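Long-range contact in putative drug/sodium antiporter (Escherichia coli, PDB 4Z3N), which probably exports the genotoxin colibactin across the cell membrane as a transporter of the MATE family, presumably by antiport: residues Phe82-Leu96 against Ile165-Ala178. Sequence-based numbering, arbitrary orientation.
With OLC ((2R)-2,3-dihydroxypropyl (9Z)-octadec-9-enoate), chain E.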
# COMPACT_ATOMS: atom_id res chain seq x y z
N PHE A 82 6.33 3.00 -6.10
CA PHE A 82 4.94 2.60 -5.90
C PHE A 82 4.33 3.37 -4.72
O PHE A 82 3.15 3.65 -4.71
CB PHE A 82 4.81 1.10 -5.66
CG PHE A 82 4.84 0.28 -6.93
CD1 PHE A 82 4.53 0.85 -8.16
CD2 PHE A 82 5.18 -1.07 -6.89
CE1 PHE A 82 4.56 0.10 -9.32
CE2 PHE A 82 5.22 -1.83 -8.06
CZ PHE A 82 4.90 -1.24 -9.27
N ALA A 83 5.17 3.71 -3.74
CA ALA A 83 4.72 4.42 -2.55
C ALA A 83 4.26 5.83 -2.90
O ALA A 83 3.23 6.30 -2.41
CB ALA A 83 5.84 4.47 -1.51
N ILE A 84 5.04 6.50 -3.73
CA ILE A 84 4.72 7.85 -4.15
C ILE A 84 3.57 7.81 -5.15
O ILE A 84 2.70 8.67 -5.12
CB ILE A 84 5.96 8.54 -4.76
CG1 ILE A 84 7.05 8.72 -3.69
CG2 ILE A 84 5.57 9.88 -5.41
CD1 ILE A 84 8.41 9.13 -4.22
N ALA A 85 3.56 6.80 -6.01
CA ALA A 85 2.48 6.63 -6.96
C ALA A 85 1.16 6.44 -6.21
O ALA A 85 0.08 6.89 -6.63
CB ALA A 85 2.74 5.48 -7.87
N ASN A 86 1.27 5.77 -5.07
CA ASN A 86 0.11 5.45 -4.25
C ASN A 86 -0.49 6.70 -3.62
O ASN A 86 -1.71 6.81 -3.46
CB ASN A 86 0.49 4.44 -3.17
CG ASN A 86 -0.73 3.80 -2.54
OD1 ASN A 86 -0.99 3.96 -1.34
ND2 ASN A 86 -1.50 3.09 -3.36
N GLY A 87 0.39 7.62 -3.24
CA GLY A 87 0.00 8.88 -2.64
C GLY A 87 -0.71 9.72 -3.67
O GLY A 87 -1.69 10.41 -3.36
N ILE A 88 -0.21 9.66 -4.91
CA ILE A 88 -0.86 10.35 -6.03
C ILE A 88 -2.24 9.77 -6.28
O ILE A 88 -3.18 10.48 -6.58
CB ILE A 88 -0.02 10.27 -7.32
CG1 ILE A 88 1.24 11.13 -7.15
CG2 ILE A 88 -0.85 10.70 -8.53
CD1 ILE A 88 2.13 11.18 -8.36
N GLN A 89 -2.35 8.46 -6.12
CA GLN A 89 -3.61 7.79 -6.37
C GLN A 89 -4.71 8.26 -5.41
O GLN A 89 -5.83 8.53 -5.84
CB GLN A 89 -3.44 6.28 -6.28
CG GLN A 89 -4.69 5.53 -6.56
CD GLN A 89 -4.64 4.09 -6.10
OE1 GLN A 89 -3.58 3.56 -5.80
NE2 GLN A 89 -5.80 3.46 -6.03
N ILE A 90 -4.39 8.37 -4.12
CA ILE A 90 -5.37 8.65 -3.07
C ILE A 90 -5.75 10.13 -3.14
O ILE A 90 -6.91 10.50 -3.00
CB ILE A 90 -4.83 8.25 -1.64
CG1 ILE A 90 -4.66 6.74 -1.52
CG2 ILE A 90 -5.77 8.69 -0.53
CD1 ILE A 90 -5.98 5.96 -1.61
N GLY A 91 -4.76 10.99 -3.39
CA GLY A 91 -5.04 12.38 -3.65
C GLY A 91 -6.03 12.50 -4.80
O GLY A 91 -7.02 13.24 -4.73
N MET A 92 -5.77 11.76 -5.87
CA MET A 92 -6.70 11.74 -6.98
C MET A 92 -8.06 11.16 -6.53
O MET A 92 -9.08 11.82 -6.67
CB MET A 92 -6.12 10.94 -8.14
CG MET A 92 -6.86 11.13 -9.47
SD MET A 92 -6.76 12.79 -10.19
CE MET A 92 -7.50 12.52 -11.78
N GLY A 93 -8.04 9.95 -5.98
CA GLY A 93 -9.25 9.30 -5.52
C GLY A 93 -10.04 10.13 -4.52
O GLY A 93 -11.27 10.17 -4.53
N SER A 94 -9.33 10.83 -3.65
CA SER A 94 -10.00 11.54 -2.57
C SER A 94 -10.74 12.76 -3.14
O SER A 94 -11.90 13.02 -2.83
CB SER A 94 -8.97 11.94 -1.51
OG SER A 94 -9.56 12.66 -0.45
N LEU A 95 -10.05 13.48 -4.02
CA LEU A 95 -10.52 14.74 -4.54
C LEU A 95 -11.63 14.57 -5.60
O LEU A 95 -12.60 15.33 -5.63
CB LEU A 95 -9.34 15.49 -5.13
CG LEU A 95 -9.21 16.95 -4.74
CD1 LEU A 95 -9.71 17.08 -3.34
CD2 LEU A 95 -7.77 17.39 -4.84
N LEU A 96 -11.46 13.57 -6.45
CA LEU A 96 -12.40 13.30 -7.52
C LEU A 96 -13.73 12.80 -6.96
O LEU A 96 -14.81 13.26 -7.36
CB LEU A 96 -11.80 12.28 -8.50
CG LEU A 96 -12.73 11.77 -9.61
CD1 LEU A 96 -13.13 12.91 -10.54
CD2 LEU A 96 -12.11 10.63 -10.40
N ILE A 165 5.17 5.23 -14.06
CA ILE A 165 4.63 4.79 -12.78
C ILE A 165 3.72 5.86 -12.14
O ILE A 165 2.63 5.54 -11.65
CB ILE A 165 5.76 4.44 -11.78
CG1 ILE A 165 6.74 3.42 -12.38
CG2 ILE A 165 5.17 3.92 -10.47
CD1 ILE A 165 6.06 2.21 -13.00
N MET A 166 4.17 7.11 -12.14
CA MET A 166 3.33 8.19 -11.62
C MET A 166 2.02 8.30 -12.40
O MET A 166 0.97 8.50 -11.81
CB MET A 166 4.08 9.53 -11.67
CG MET A 166 5.38 9.54 -10.90
SD MET A 166 5.22 9.32 -9.10
CE MET A 166 5.94 7.70 -8.79
N LEU A 167 2.11 8.16 -13.72
CA LEU A 167 0.96 8.18 -14.61
C LEU A 167 -0.11 7.16 -14.22
O LEU A 167 -1.30 7.45 -14.30
CB LEU A 167 1.40 7.91 -16.05
CG LEU A 167 1.37 9.13 -16.96
CD1 LEU A 167 1.64 8.72 -18.40
CD2 LEU A 167 0.02 9.82 -16.82
N ILE A 168 0.33 5.97 -13.82
CA ILE A 168 -0.56 4.90 -13.37
C ILE A 168 -1.27 5.24 -12.07
O ILE A 168 -2.44 4.90 -11.88
CB ILE A 168 0.22 3.59 -13.19
CG1 ILE A 168 0.65 3.06 -14.56
CG2 ILE A 168 -0.60 2.55 -12.43
CD1 ILE A 168 1.40 1.77 -14.52
N GLY A 169 -0.56 5.91 -11.16
CA GLY A 169 -1.18 6.46 -9.97
C GLY A 169 -2.35 7.38 -10.28
O GLY A 169 -3.46 7.18 -9.77
N VAL A 170 -2.11 8.39 -11.11
CA VAL A 170 -3.19 9.26 -11.61
C VAL A 170 -4.40 8.47 -12.14
O VAL A 170 -5.55 8.72 -11.75
CB VAL A 170 -2.68 10.19 -12.73
CG1 VAL A 170 -3.84 11.00 -13.34
CG2 VAL A 170 -1.59 11.10 -12.21
N MET A 171 -4.13 7.52 -13.04
CA MET A 171 -5.16 6.71 -13.67
C MET A 171 -5.93 5.86 -12.66
O MET A 171 -7.18 5.85 -12.66
CB MET A 171 -4.54 5.83 -14.74
CG MET A 171 -3.86 6.60 -15.87
SD MET A 171 -4.98 7.63 -16.85
CE MET A 171 -5.27 9.01 -15.75
N MET A 172 -5.18 5.16 -11.81
CA MET A 172 -5.76 4.40 -10.71
C MET A 172 -6.66 5.31 -9.89
O MET A 172 -7.79 4.95 -9.57
CB MET A 172 -4.68 3.79 -9.82
CG MET A 172 -3.82 2.71 -10.48
SD MET A 172 -4.56 1.08 -10.32
CE MET A 172 -4.70 0.96 -8.53
N GLY A 173 -6.14 6.49 -9.55
CA GLY A 173 -6.88 7.46 -8.77
C GLY A 173 -8.11 7.99 -9.49
O GLY A 173 -9.15 8.24 -8.88
N LEU A 174 -7.99 8.13 -10.80
CA LEU A 174 -9.10 8.56 -11.62
C LEU A 174 -10.26 7.54 -11.60
O LEU A 174 -11.39 7.89 -11.28
CB LEU A 174 -8.62 8.82 -13.06
CG LEU A 174 -9.62 9.41 -14.03
CD1 LEU A 174 -10.44 10.42 -13.32
CD2 LEU A 174 -8.92 10.06 -15.20
N PHE A 175 -9.97 6.28 -11.93
CA PHE A 175 -11.03 5.28 -12.03
C PHE A 175 -11.54 4.77 -10.68
O PHE A 175 -12.69 4.33 -10.55
CB PHE A 175 -10.56 4.12 -12.89
CG PHE A 175 -10.52 4.43 -14.36
CD1 PHE A 175 -11.66 4.24 -15.16
CD2 PHE A 175 -9.35 4.91 -14.96
CE1 PHE A 175 -11.63 4.51 -16.52
CE2 PHE A 175 -9.32 5.20 -16.33
CZ PHE A 175 -10.46 5.00 -17.11
N GLN A 176 -10.70 4.82 -9.66
CA GLN A 176 -11.12 4.52 -8.30
C GLN A 176 -12.04 5.64 -7.73
O GLN A 176 -13.00 5.36 -7.01
CB GLN A 176 -9.91 4.30 -7.41
CG GLN A 176 -10.22 4.42 -5.95
CD GLN A 176 -8.99 4.37 -5.08
OE1 GLN A 176 -7.91 4.81 -5.48
NE2 GLN A 176 -9.14 3.80 -3.89
N GLY A 177 -11.74 6.90 -8.06
CA GLY A 177 -12.59 8.01 -7.64
C GLY A 177 -14.01 7.93 -8.21
O GLY A 177 -15.00 8.19 -7.51
N ALA A 178 -14.09 7.52 -9.47
CA ALA A 178 -15.37 7.35 -10.16
C ALA A 178 -16.07 6.04 -9.81
O ALA A 178 -17.13 5.75 -10.35
CB ALA A 178 -15.17 7.43 -11.65
C9 OLC E . 7.85 -3.55 -10.63
C8 OLC E . 6.92 -4.44 -11.43
C7 OLC E . 5.66 -4.74 -10.65
C6 OLC E . 4.48 -4.91 -11.58
C5 OLC E . 3.31 -4.10 -11.06
C4 OLC E . 2.66 -3.28 -12.16
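Q89 and G173 meet where helices 82-96 and 165-177 pack most closely. Their axes approach to 7.3 Å and cross at -29°, running roughly parallel. Glycines make this possible. G169, G173 and G177 repeat at every fourth residue, and G93 faces G177 from the other helix. Backbone therefore lies on backbone: Q89 CA makes a CA-H...O contact with G169 O at 3.5 Å, and G93 CA makes another with G173 O.

The side chain of Q89 is a knob in the hole formed by G169, M172, G173 and Q176. CG is anti to the backbone N (chi1 -178°), and the extended chain passes obliquely over M172 CB to reach Q176. There Q89 NE2 donates to Q176 OE1 at 2.6 Å, from above the carbonyl plane. The bond is bent, 137° at the hydrogen. Q176 NE2 also bonds T311 O, which would limit this amide's rotation.

One flank is apolar. I84 CG2 and I88 CD1 both touch M166 SD, and M92 CE lies beside L174 CD1.

F82 is partly exposed and packs more loosely, at the contact's edge. F82 CD1 touches I165 CG2 at 3.9 Å, while F82 CZ meets lipid OLC C5. This close, glycine-lined crossing is a GxxxG-type transmembrane helix pair, within the N-terminal MatE region.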